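Local coordinates for protein sialidase B (Streptococcus pneumoniae serotype 4, PDB 4XJW) that cleaves terminal sialic acids from alpha-2,3-, alpha-2,6- and alpha-2,8-linked glycoconjugates as a family 33 glycoside hydrolase and intramolecular trans-sialidase, at residues D224-G229 against F287-I292; F256-N261 against L303-M308; G29-V34 against V111-D116; T107-S112 against K175-Q180. The protein carries 1 engineered substitution. All blocks are in the same frame, centred on the assembly; numbering follows the deposited sequence.

From the N terminus, contact 3 (29-34 with 111-116) comes first, zipping strand 32-39 to strand 102-113 over a 76-residue excursion. Contact 4 (107-112 with 175-180) starts on the strand where contact 3 ends, shares V111 and S112 with it, closes 62 residues and lays the chain after strand 166-173 against the same sheet; T33 OG1 and K175 O join them. Contact 1, in the catalytic propeller, has its centre about 32 Å from that of contact 4. Contacts 1 and 2 cross, their segments alternating along the chain: 224-229 reaches 287-292 over 57 residues, and 256-261 reaches 303-308 over 41. Both bring the sheet region of strand 219-226 to the sheet holding neighbouring strands 286-294 and 301-308.

Contact 1. Residues D224-G229 against F287-I292; sequences DARYGG and FIDSSI. With DMS (dimethyl sulfoxide), chain C.
D224 OD1 reaches the backbone of D289, while OD2 is held by R226 and touches I288. OD1 takes the N-H of D289 on its syn lone pair at 3.1 Å, with an N-H...O angle of 147°, and also accepts from a water bound by S290 N. The chain of R226, extended from CG to NE, brings the guanidinium edge side-on to D224 OD2: NE, at 3.0 Å, and NH2, at 2.8 Å in a salt bridge, both donate to this one oxygen, near the guanidinium plane. NE meets the anti lone pair of OD2, whereas NH2 sits on the anti side but 34° out of the carboxylate plane. I288 crosses both polar side chains obliquely, its CG1 3.5 Å from D224 OD2 and its CD1 3.4 Å from R226 NH2. Strands 219-226 and 286-294 belong to successive sheets of the sialidase beta-propeller, at its active centre: R226 NH1 forms a salt bridge with D232, the probable proton acceptor, and R207, a likely substrate-binding residue, is close by. A dimethyl sulfoxide, probably from the crystallisation liquor, accepts on its O a hydrogen bond of 3.1 Å from R226 NH2; D289 OD1 lies 2.6 Å from that O.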
loop_
_atom_site.group_PDB
_atom_site.type_symbol
_atom_site.label_atom_id
_atom_site.label_comp_id
_atom_site.label_asym_id
_atom_site.label_seq_id
_atom_site.Cartn_x
_atom_site.Cartn_y
_atom_site.Cartn_z
ATOM N N ASP A 224 1.205 6.284 -1.424
ATOM C CA ASP A 224 2.433 6.484 -0.655
ATOM C C ASP A 224 3.523 5.633 -1.291
ATOM O O ASP A 224 3.389 4.411 -1.353
ATOM C CB ASP A 224 2.269 5.957 0.775
ATOM C CG ASP A 224 1.514 6.891 1.710
ATOM O OD1 ASP A 224 0.675 7.714 1.290
ATOM O OD2 ASP A 224 1.752 6.745 2.929
ATOM N N ALA A 225 4.582 6.281 -1.770
ATOM C CA ALA A 225 5.785 5.611 -2.224
ATOM C C ALA A 225 6.656 5.534 -0.964
ATOM O O ALA A 225 7.193 6.548 -0.517
ATOM C CB ALA A 225 6.465 6.428 -3.318
ATOM N N ARG A 226 6.755 4.346 -0.375
ATOM C CA ARG A 226 7.395 4.208 0.927
ATOM C C ARG A 226 8.784 3.595 0.778
ATOM O O ARG A 226 8.945 2.488 0.241
ATOM C CB ARG A 226 6.503 3.399 1.875
ATOM C CG ARG A 226 5.137 4.047 2.137
ATOM C CD ARG A 226 4.558 3.624 3.478
ATOM N NE ARG A 226 3.331 4.358 3.778
ATOM C CZ ARG A 226 2.598 4.169 4.868
ATOM N NH1 ARG A 226 2.968 3.259 5.765
ATOM N NH2 ARG A 226 1.504 4.892 5.056
ATOM N N TYR A 227 9.793 4.328 1.245
ATOM C CA TYR A 227 11.176 3.936 0.978
ATOM C C TYR A 227 11.787 3.051 2.060
ATOM O O TYR A 227 12.544 2.137 1.735
ATOM C CB TYR A 227 12.050 5.173 0.701
ATOM C CG TYR A 227 11.615 5.899 -0.543
ATOM C CD1 TYR A 227 10.553 6.806 -0.504
ATOM C CD2 TYR A 227 12.233 5.650 -1.768
ATOM C CE1 TYR A 227 10.123 7.454 -1.654
ATOM C CE2 TYR A 227 11.806 6.298 -2.934
ATOM C CZ TYR A 227 10.756 7.199 -2.857
ATOM O OH TYR A 227 10.316 7.853 -3.987
ATOM N N GLY A 228 11.444 3.330 3.319
ATOM C CA GLY A 228 12.015 2.643 4.472
ATOM C C GLY A 228 11.149 1.482 4.924
ATOM O O GLY A 228 10.636 1.453 6.056
ATOM N N GLY A 229 10.985 0.500 4.042
ATOM C CA GLY A 229 10.035 -0.566 4.296
ATOM C C GLY A 229 8.618 -0.014 4.230
ATOM O O GLY A 229 8.397 1.083 3.714
ATOM N N PHE A 287 5.701 12.565 3.536
ATOM C CA PHE A 287 4.271 12.795 3.341
ATOM C C PHE A 287 3.579 11.473 3.582
ATOM O O PHE A 287 4.180 10.420 3.408
ATOM C CB PHE A 287 3.964 13.276 1.925
ATOM C CG PHE A 287 4.685 14.542 1.542
ATOM C CD1 PHE A 287 5.945 14.483 0.946
ATOM C CD2 PHE A 287 4.098 15.784 1.756
ATOM C CE1 PHE A 287 6.607 15.652 0.578
ATOM C CE2 PHE A 287 4.758 16.960 1.404
ATOM C CZ PHE A 287 6.021 16.886 0.817
ATOM N N ILE A 288 2.320 11.505 3.991
ATOM C CA ILE A 288 1.631 10.246 4.252
ATOM C C ILE A 288 0.126 10.446 4.137
ATOM O O ILE A 288 -0.376 11.481 4.552
ATOM C CB ILE A 288 2.064 9.664 5.626
ATOM C CG1 ILE A 288 1.287 8.380 5.961
ATOM C CG2 ILE A 288 1.927 10.730 6.733
ATOM C CD1 ILE A 288 1.908 7.583 7.109
ATOM N N ASP A 289 -0.568 9.473 3.531
ATOM C CA ASP A 289 -2.038 9.487 3.416
ATOM C C ASP A 289 -2.565 10.583 2.500
ATOM O O ASP A 289 -2.795 11.713 2.929
ATOM C CB ASP A 289 -2.726 9.562 4.796
ATOM C CG ASP A 289 -2.486 8.324 5.635
ATOM O OD1 ASP A 289 -1.931 7.338 5.105
ATOM O OD2 ASP A 289 -2.843 8.330 6.835
ATOM N N SER A 290 -2.767 10.236 1.236
ATOM C CA SER A 290 -3.222 11.210 0.257
ATOM C C SER A 290 -4.689 11.050 -0.103
ATOM O O SER A 290 -5.287 9.981 0.100
ATOM C CB SER A 290 -2.357 11.165 -1.008
ATOM O OG SER A 290 -2.502 9.936 -1.704
ATOM N N SER A 291 -5.247 12.111 -0.679
ATOM C CA SER A 291 -6.657 12.141 -1.065
ATOM C C SER A 291 -6.824 13.062 -2.273
ATOM O O SER A 291 -6.169 14.113 -2.344
ATOM C CB SER A 291 -7.528 12.628 0.099
ATOM O OG SER A 291 -8.880 12.293 -0.136
ATOM N N ILE A 292 -7.702 12.680 -3.205
ATOM C CA ILE A 292 -7.877 13.401 -4.473
ATOM C C ILE A 292 -9.321 13.856 -4.697
ATOM O O ILE A 292 -10.260 13.141 -4.348
ATOM C CB ILE A 292 -7.471 12.513 -5.664
ATOM C CG1 ILE A 292 -5.968 12.274 -5.671
ATOM C CG2 ILE A 292 -7.863 13.163 -6.992
ATOM C CD1 ILE A 292 -5.560 11.183 -6.661
HETATM S S DMS C . -2.200 4.855 7.411
HETATM O O DMS C . -1.029 5.476 6.702
HETATM C C1 DMS C . -1.816 3.103 7.688
HETATM C C2 DMS C . -2.126 5.416 9.135
HETATM O O HOH W 1 -1.600 7.843 -0.224
#

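Contact 2. Residues F256-N261 against L303-M308; sequences FAMKFN and LLADVM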
loop_
_atom_site.group_PDB
_atom_site.type_symbol
_atom_site.label_atom_id
_atom_site.label_comp_id
_atom_site.label_asym_id
_atom_site.label_seq_id
_atom_site.Cartn_x
_atom_site.Cartn_y
_atom_site.Cartn_z
ATOM N N PHE A 256 5.898 12.310 -9.117
ATOM C CA PHE A 256 5.620 12.725 -7.741
ATOM C C PHE A 256 4.666 13.902 -7.694
ATOM O O PHE A 256 4.807 14.858 -8.461
ATOM C CB PHE A 256 6.898 13.100 -6.968
ATOM C CG PHE A 256 7.862 11.971 -6.791
ATOM C CD1 PHE A 256 7.518 10.856 -6.033
ATOM C CD2 PHE A 256 9.127 12.026 -7.357
ATOM C CE1 PHE A 256 8.420 9.808 -5.874
ATOM C CE2 PHE A 256 10.029 10.994 -7.200
ATOM C CZ PHE A 256 9.679 9.881 -6.457
ATOM N N ALA A 257 3.707 13.822 -6.775
ATOM C CA ALA A 257 2.834 14.939 -6.434
ATOM C C ALA A 257 3.402 15.750 -5.275
ATOM O O ALA A 257 3.274 16.982 -5.248
ATOM C CB ALA A 257 1.429 14.452 -6.105
ATOM N N MET A 258 3.999 15.061 -4.303
ATOM C CA MET A 258 4.681 15.710 -3.180
ATOM C C MET A 258 5.931 14.917 -2.863
ATOM O O MET A 258 5.884 13.687 -2.742
ATOM C CB MET A 258 3.788 15.762 -1.927
ATOM C CG MET A 258 2.526 16.598 -2.084
ATOM S SD MET A 258 1.628 16.735 -0.528
ATOM C CE MET A 258 0.164 17.604 -1.088
ATOM N N LYS A 259 7.052 15.616 -2.721
ATOM C CA LYS A 259 8.310 14.948 -2.437
ATOM C C LYS A 259 9.225 15.841 -1.621
ATOM O O LYS A 259 9.122 17.076 -1.666
ATOM C CB LYS A 259 9.010 14.563 -3.731
ATOM C CG LYS A 259 9.578 15.765 -4.458
ATOM C CD LYS A 259 10.392 15.353 -5.665
ATOM C CE LYS A 259 11.386 14.297 -5.258
ATOM N NZ LYS A 259 12.280 13.870 -6.369
ATOM N N PHE A 260 10.107 15.196 -0.863
ATOM C CA PHE A 260 11.187 15.857 -0.150
ATOM C C PHE A 260 12.498 15.249 -0.608
ATOM O O PHE A 260 12.537 14.097 -1.052
ATOM C CB PHE A 260 11.067 15.624 1.355
ATOM C CG PHE A 260 10.057 16.493 2.035
ATOM C CD1 PHE A 260 10.068 17.870 1.864
ATOM C CD2 PHE A 260 9.100 15.932 2.873
ATOM C CE1 PHE A 260 9.147 18.678 2.531
ATOM C CE2 PHE A 260 8.173 16.735 3.531
ATOM C CZ PHE A 260 8.199 18.103 3.356
ATOM N N ASN A 261 13.578 16.018 -0.484
ATOM C CA ASN A 261 14.869 15.580 -1.001
ATOM C C ASN A 261 15.973 15.545 0.041
ATOM O O ASN A 261 17.161 15.416 -0.301
ATOM C CB ASN A 261 15.278 16.436 -2.198
ATOM C CG ASN A 261 14.425 16.151 -3.421
ATOM O OD1 ASN A 261 14.170 14.991 -3.755
ATOM N ND2 ASN A 261 13.958 17.200 -4.073
ATOM N N LEU A 303 -5.006 17.542 -4.737
ATOM C CA LEU A 303 -4.537 16.430 -3.913
ATOM C C LEU A 303 -4.071 16.941 -2.559
ATOM O O LEU A 303 -3.301 17.903 -2.477
ATOM C CB LEU A 303 -3.421 15.653 -4.644
ATOM C CG LEU A 303 -2.773 14.434 -3.962
ATOM C CD1 LEU A 303 -2.251 13.451 -4.999
ATOM C CD2 LEU A 303 -1.617 14.842 -3.061
ATOM N N LEU A 304 -4.559 16.308 -1.501
ATOM C CA LEU A 304 -4.110 16.633 -0.154
ATOM C C LEU A 304 -3.296 15.466 0.419
ATOM O O LEU A 304 -3.476 14.319 0.013
ATOM C CB LEU A 304 -5.299 16.965 0.762
ATOM C CG LEU A 304 -5.790 18.415 0.800
ATOM C CD1 LEU A 304 -6.207 18.911 -0.570
ATOM C CD2 LEU A 304 -6.939 18.547 1.791
ATOM N N ALA A 305 -2.395 15.761 1.353
ATOM C CA ALA A 305 -1.669 14.725 2.102
ATOM C C ALA A 305 -1.224 15.262 3.454
ATOM O O ALA A 305 -1.104 16.469 3.629
ATOM C CB ALA A 305 -0.457 14.211 1.308
ATOM N N ASP A 306 -0.965 14.376 4.405
ATOM C CA ASP A 306 -0.329 14.828 5.640
ATOM C C ASP A 306 1.135 15.126 5.349
ATOM O O ASP A 306 1.754 14.444 4.525
ATOM C CB ASP A 306 -0.348 13.758 6.731
ATOM C CG ASP A 306 -1.742 13.256 7.082
ATOM O OD1 ASP A 306 -2.732 13.997 6.937
ATOM O OD2 ASP A 306 -1.821 12.091 7.543
ATOM N N VAL A 307 1.692 16.119 6.045
ATOM C CA VAL A 307 3.128 16.401 5.950
ATOM C C VAL A 307 3.764 16.223 7.311
ATOM O O VAL A 307 3.263 16.750 8.308
ATOM C CB VAL A 307 3.402 17.833 5.478
ATOM C CG1 VAL A 307 4.886 17.996 5.143
ATOM C CG2 VAL A 307 2.557 18.146 4.277
ATOM N N MET A 308 4.873 15.491 7.338
ATOM C CA MET A 308 5.638 15.233 8.558
ATOM C C MET A 308 7.036 15.827 8.470
ATOM O O MET A 308 7.795 15.518 7.549
ATOM C CB MET A 308 5.765 13.731 8.779
ATOM C CG MET A 308 4.444 13.008 8.939
ATOM S SD MET A 308 3.637 13.418 10.500
ATOM C CE MET A 308 2.108 12.497 10.323
#
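Apolar side chains carry most of the contact between 256-261 and 303-308; no hydrogen bond crosses it. Among the aliphatic and sulfur contacts, M258 has the largest share. Its chain is extended beyond CG (chi2 -174°, chi3 -175°), and it slides past L303 in the opposite direction, CE meeting L303 CD2 at 3.8 Å. The same methyl lies 3.7 Å from the carbonyl O of L303, while SD rests on A305 CB at 3.8 Å. The other branch of L303, CD1, meets A257 CB at 4.0 Å. The one aromatic contact is made by F260, whose side chain crosses V307 at about a right angle: V307 CG1 comes to the ring edge, near its plane, 3.8 Å from CZ and 3.9 Å from CE2. Backbone bonds run to other strands: A257 and M258 both face I239 in a classic beta bulge, and A305 pairs with A422. The chain turns a corner at A257, leaving the sheet of strand 237-244 and running over strand 301-308 of the next propeller sheet. There F287, on strand 286-294, stacks with F260 and touches M258, and T424 on strand 420-426 packs against both M258 and L303.

Contact 3. Residues G29-V34 against V111-D116; sequences GESQTV and VSDSKD
Two antiparallel strands, 32-39 and 102-113, pair near their ends in a sheet of the N-terminal domain, whose family belongs to the concanavalin clan; their short segments run 173° apart. Q32 and S112 form the hydrogen-bonded pair. S112 N donates to Q32 O at 2.8 Å, and Q32 N returns a bond of 3.0 Å to S112 O. The next pair, T33 and V111, is non-hydrogen-bonded: their side chains lie side by side and point the same way, with T33 OG1 4.0 Å from V111 CG2 and the two CG2 methyls also close. T33 OG1 has its polar partners in K175 O and I177 N. Before the strand begins, the ladder gives way to side-chain and water links. S31 OG and S114 OG share a hydrogen bond of 2.6 Å; S114 OG stands between its own backbone N and carbonyl carbon (chi1 59°), which turns it toward S31. E30 CB packs against S114 CB at 3.5 Å. One water donates to both E30 O and Q32 OE1 and accepts from S112 OG, bridging the strands, while a second water joins S31 OG to D113 OD1. Q32 NE2 donates a nearly straight bond to G29 O at 3.2 Å, from above that carbonyl's plane, and also bonds N174 OD1. Strand 166-173 flanks 32-39 on its other edge, where T33 pairs with F173, while V111 bonds to T120 of strand 118-123; F136 touches S112 and S114.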
loop_
_atom_site.group_PDB
_atom_site.type_symbol
_atom_site.label_atom_id
_atom_site.label_comp_id
_atom_site.label_asym_id
_atom_site.label_seq_id
_atom_site.Cartn_x
_atom_site.Cartn_y
_atom_site.Cartn_z
ATOM N N GLY A 29 23.329 -31.516 -13.446
ATOM C CA GLY A 29 23.981 -30.253 -13.181
ATOM C C GLY A 29 23.405 -29.647 -11.920
ATOM O O GLY A 29 22.477 -30.202 -11.314
ATOM N N GLU A 30 23.943 -28.496 -11.534
ATOM C CA GLU A 30 23.633 -27.924 -10.231
ATOM C C GLU A 30 22.623 -26.783 -10.265
ATOM O O GLU A 30 22.257 -26.246 -9.212
ATOM C CB GLU A 30 24.917 -27.466 -9.547
ATOM C CG GLU A 30 25.851 -28.606 -9.167
ATOM C CD GLU A 30 27.194 -28.097 -8.698
ATOM O OE1 GLU A 30 27.620 -27.037 -9.200
ATOM O OE2 GLU A 30 27.810 -28.747 -7.828
ATOM N N SER A 31 22.173 -26.420 -11.458
ATOM C CA SER A 31 21.199 -25.346 -11.603
ATOM C C SER A 31 19.899 -25.851 -12.210
ATOM O O SER A 31 19.908 -26.588 -13.199
ATOM C CB SER A 31 21.782 -24.201 -12.433
ATOM O OG SER A 31 22.877 -23.609 -11.767
ATOM N N GLN A 32 18.779 -25.434 -11.630
ATOM C CA GLN A 32 17.467 -25.867 -12.106
ATOM C C GLN A 32 16.460 -24.731 -12.043
ATOM O O GLN A 32 16.584 -23.813 -11.233
ATOM C CB GLN A 32 16.942 -27.054 -11.287
ATOM C CG GLN A 32 17.391 -28.436 -11.776
ATOM C CD GLN A 32 18.822 -28.779 -11.389
ATOM O OE1 GLN A 32 19.323 -28.339 -10.353
ATOM N NE2 GLN A 32 19.486 -29.579 -12.226
ATOM N N THR A 33 15.460 -24.805 -12.909
ATOM C CA THR A 33 14.335 -23.888 -12.857
ATOM C C THR A 33 13.073 -24.718 -12.884
ATOM O O THR A 33 12.949 -25.633 -13.699
ATOM C CB THR A 33 14.358 -22.923 -14.048
ATOM O OG1 THR A 33 15.517 -22.095 -13.943
ATOM C CG2 THR A 33 13.118 -22.045 -14.064
ATOM N N VAL A 34 12.146 -24.409 -11.981
ATOM C CA VAL A 34 10.839 -25.057 -11.960
ATOM C C VAL A 34 9.795 -24.028 -12.382
ATOM O O VAL A 34 9.752 -22.928 -11.836
ATOM C CB VAL A 34 10.497 -25.601 -10.560
ATOM C CG1 VAL A 34 9.118 -26.245 -10.576
ATOM C CG2 VAL A 34 11.548 -26.595 -10.098
ATOM N N VAL A 111 13.957 -20.348 -9.442
ATOM C CA VAL A 111 15.278 -20.480 -10.052
ATOM C C VAL A 111 16.333 -20.828 -8.990
ATOM O O VAL A 111 16.511 -20.108 -8.000
ATOM C CB VAL A 111 15.665 -19.193 -10.807
ATOM C CG1 VAL A 111 17.025 -19.364 -11.459
ATOM C CG2 VAL A 111 14.607 -18.862 -11.864
ATOM N N SER A 112 17.024 -21.949 -9.200
ATOM C CA SER A 112 18.092 -22.404 -8.318
ATOM C C SER A 112 19.418 -22.279 -9.077
ATOM O O SER A 112 19.720 -23.089 -9.954
ATOM C CB SER A 112 17.823 -23.855 -7.894
ATOM O OG SER A 112 18.791 -24.340 -6.989
ATOM N N ASP A 113 20.196 -21.256 -8.731
ATOM C CA ASP A 113 21.325 -20.816 -9.547
ATOM C C ASP A 113 22.653 -21.101 -8.853
ATOM O O ASP A 113 23.056 -20.379 -7.937
ATOM C CB ASP A 113 21.187 -19.315 -9.826
ATOM C CG ASP A 113 22.202 -18.799 -10.834
ATOM O OD1 ASP A 113 23.151 -19.534 -11.169
ATOM O OD2 ASP A 113 22.043 -17.645 -11.276
ATOM N N SER A 114 23.338 -22.151 -9.300
ATOM C CA SER A 114 24.595 -22.560 -8.677
ATOM C C SER A 114 25.747 -21.568 -8.861
ATOM O O SER A 114 26.554 -21.370 -7.949
ATOM C CB SER A 114 25.005 -23.969 -9.128
ATOM O OG SER A 114 25.160 -24.070 -10.530
ATOM N N LYS A 115 25.821 -20.931 -10.023
ATOM C CA LYS A 115 26.921 -20.001 -10.269
ATOM C C LYS A 115 26.825 -18.726 -9.425
ATOM O O LYS A 115 27.845 -18.216 -8.964
ATOM C CB LYS A 115 27.055 -19.677 -11.755
ATOM C CG LYS A 115 27.610 -20.832 -12.580
ATOM C CD LYS A 115 28.874 -20.428 -13.330
ATOM C CE LYS A 115 29.016 -21.202 -14.642
ATOM N NZ LYS A 115 30.256 -20.848 -15.395
ATOM N N ASP A 116 25.612 -18.219 -9.211
ATOM C CA ASP A 116 25.434 -17.041 -8.355
ATOM C C ASP A 116 25.038 -17.411 -6.930
ATOM O O ASP A 116 24.837 -16.525 -6.081
ATOM C CB ASP A 116 24.420 -16.054 -8.940
ATOM C CG ASP A 116 24.964 -15.302 -10.137
ATOM O OD1 ASP A 116 26.155 -15.499 -10.466
ATOM O OD2 ASP A 116 24.204 -14.510 -10.744
HETATM O O HOH W 2 19.763 -26.514 -8.250
HETATM O O HOH W 3 23.819 -21.245 -13.108
#

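Contact 4. Residues T107-S112 against K175-Q180; sequences TLVFVS and KAISDQ
V109 is the first residue of 107-112 to meet the other segment, its CG1 lying 4.4 Å from CD1 of I177 in a loose methyl contact. The extended side chain of I177, with CD1 anti to CA (chi2 170°), brings CD1 toward V109. V109 also packs on I185, further along the same covering chain. Two residues on, V111 carries the main part of the contact with both of its methyls. CG1, anti to the backbone N (chi1 -179°), sits against A176, 3.6 Å from CB and 3.7 Å from CA. A176 meets only CG1 of the valine, whereas I177 O lies near both branches, 3.9 Å from V111 CG1 and 4.0 Å from V111 CG2. The side chain of I177 adds a looser approach, its CG1 standing 4.3 Å from V111 CG2. S112 turns its side chain away from this segment and contributes its backbone, the carbonyl O approaching A176 CB at 4.0 Å. No hydrogen bond links the two segments directly; T33, on the neighbouring strand, bonds the backbone of the loop. Beyond the contact, S178 occupies the N-cap of helix 179-182, and D179 OD1 bonds Y122 OH of strand 118-123. The arrangement is an apolar cover over one face of an antiparallel sheet: valines two apart on strand 102-113 meet the loop leading into the short helix of this N-terminal, concanavalin-clan domain.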
loop_
_atom_site.group_PDB
_atom_site.type_symbol
_atom_site.label_atom_id
_atom_site.label_comp_id
_atom_site.label_asym_id
_atom_site.label_seq_id
_atom_site.Cartn_x
_atom_site.Cartn_y
_atom_site.Cartn_z
ATOM N N THR A 107 1.140 -18.480 -11.612
ATOM C CA THR A 107 2.314 -18.875 -12.377
ATOM C C THR A 107 3.531 -18.733 -11.482
ATOM O O THR A 107 3.934 -17.617 -11.127
ATOM C CB THR A 107 2.497 -18.018 -13.651
ATOM O OG1 THR A 107 1.311 -18.087 -14.457
ATOM C CG2 THR A 107 3.693 -18.515 -14.484
ATOM N N LEU A 108 4.114 -19.868 -11.113
ATOM C CA LEU A 108 5.248 -19.879 -10.200
ATOM C C LEU A 108 6.518 -20.222 -10.979
ATOM O O LEU A 108 6.524 -21.144 -11.780
ATOM C CB LEU A 108 4.980 -20.870 -9.067
ATOM C CG LEU A 108 6.072 -21.066 -8.019
ATOM C CD1 LEU A 108 5.468 -21.418 -6.662
ATOM C CD2 LEU A 108 7.069 -22.157 -8.437
ATOM N N VAL A 109 7.583 -19.460 -10.758
ATOM C CA VAL A 109 8.884 -19.769 -11.350
ATOM C C VAL A 109 9.943 -19.754 -10.255
ATOM O O VAL A 109 10.157 -18.725 -9.609
ATOM C CB VAL A 109 9.285 -18.738 -12.416
ATOM C CG1 VAL A 109 10.649 -19.105 -13.023
ATOM C CG2 VAL A 109 8.227 -18.666 -13.504
ATOM N N PHE A 110 10.623 -20.880 -10.055
ATOM C CA PHE A 110 11.653 -20.944 -9.030
ATOM C C PHE A 110 12.988 -21.221 -9.691
ATOM O O PHE A 110 13.120 -22.188 -10.440
ATOM C CB PHE A 110 11.351 -22.024 -7.998
ATOM C CG PHE A 110 12.428 -22.163 -6.957
ATOM C CD1 PHE A 110 12.616 -21.169 -6.011
ATOM C CD2 PHE A 110 13.260 -23.278 -6.943
ATOM C CE1 PHE A 110 13.612 -21.276 -5.050
ATOM C CE2 PHE A 110 14.258 -23.401 -5.988
ATOM C CZ PHE A 110 14.431 -22.397 -5.035
ATOM N N VAL A 111 13.957 -20.348 -9.442
ATOM C CA VAL A 111 15.278 -20.480 -10.052
ATOM C C VAL A 111 16.333 -20.828 -8.990
ATOM O O VAL A 111 16.511 -20.108 -8.000
ATOM C CB VAL A 111 15.665 -19.193 -10.807
ATOM C CG1 VAL A 111 17.025 -19.364 -11.459
ATOM C CG2 VAL A 111 14.607 -18.862 -11.864
ATOM N N SER A 112 17.024 -21.949 -9.200
ATOM C CA SER A 112 18.092 -22.404 -8.318
ATOM C C SER A 112 19.418 -22.279 -9.077
ATOM O O SER A 112 19.720 -23.089 -9.954
ATOM C CB SER A 112 17.823 -23.855 -7.894
ATOM O OG SER A 112 18.791 -24.340 -6.989
ATOM N N LYS A 175 18.774 -25.594 -16.059
ATOM C CA LYS A 175 19.447 -24.323 -16.191
ATOM C C LYS A 175 18.777 -23.346 -15.229
ATOM O O LYS A 175 17.600 -23.503 -14.902
ATOM C CB LYS A 175 19.294 -23.828 -17.629
ATOM C CG LYS A 175 19.996 -22.517 -17.953
ATOM C CD LYS A 175 19.708 -22.102 -19.393
ATOM C CE LYS A 175 20.140 -20.669 -19.652
ATOM N NZ LYS A 175 19.680 -20.182 -20.989
ATOM N N ALA A 176 19.537 -22.367 -14.756
ATOM C CA ALA A 176 18.957 -21.219 -14.060
ATOM C C ALA A 176 18.616 -20.192 -15.119
ATOM O O ALA A 176 19.510 -19.516 -15.640
ATOM C CB ALA A 176 19.948 -20.648 -13.070
ATOM N N ILE A 177 17.337 -20.076 -15.470
ATOM C CA ILE A 177 16.961 -19.116 -16.505
ATOM C C ILE A 177 17.074 -17.679 -15.995
ATOM O O ILE A 177 16.847 -17.401 -14.811
ATOM C CB ILE A 177 15.556 -19.374 -17.108
ATOM C CG1 ILE A 177 14.445 -19.051 -16.109
ATOM C CG2 ILE A 177 15.445 -20.807 -17.653
ATOM C CD1 ILE A 177 13.063 -19.053 -16.744
ATOM N N SER A 178 17.441 -16.774 -16.895
ATOM C CA SER A 178 17.675 -15.379 -16.544
ATOM C C SER A 178 16.384 -14.657 -16.206
ATOM O O SER A 178 15.294 -15.100 -16.578
ATOM C CB SER A 178 18.343 -14.647 -17.703
ATOM O OG SER A 178 17.451 -14.538 -18.800
ATOM N N ASP A 179 16.518 -13.535 -15.504
ATOM C CA ASP A 179 15.381 -12.673 -15.200
ATOM C C ASP A 179 14.652 -12.283 -16.488
ATOM O O ASP A 179 13.421 -12.281 -16.535
ATOM C CB ASP A 179 15.855 -11.429 -14.446
ATOM C CG ASP A 179 14.713 -10.673 -13.786
ATOM O OD1 ASP A 179 14.197 -11.157 -12.755
ATOM O OD2 ASP A 179 14.342 -9.595 -14.295
ATOM N N GLN A 180 15.420 -11.976 -17.531
ATOM C CA GLN A 180 14.861 -11.671 -18.848
ATOM C C GLN A 180 14.007 -12.826 -19.363
ATOM O O GLN A 180 12.871 -12.626 -19.807
ATOM C CB GLN A 180 15.985 -11.371 -19.845
ATOM C CG GLN A 180 15.506 -11.087 -21.264
ATOM C CD GLN A 180 16.574 -10.426 -22.124
ATOM O OE1 GLN A 180 17.686 -10.159 -21.663
ATOM N NE2 GLN A 180 16.237 -10.152 -23.381
#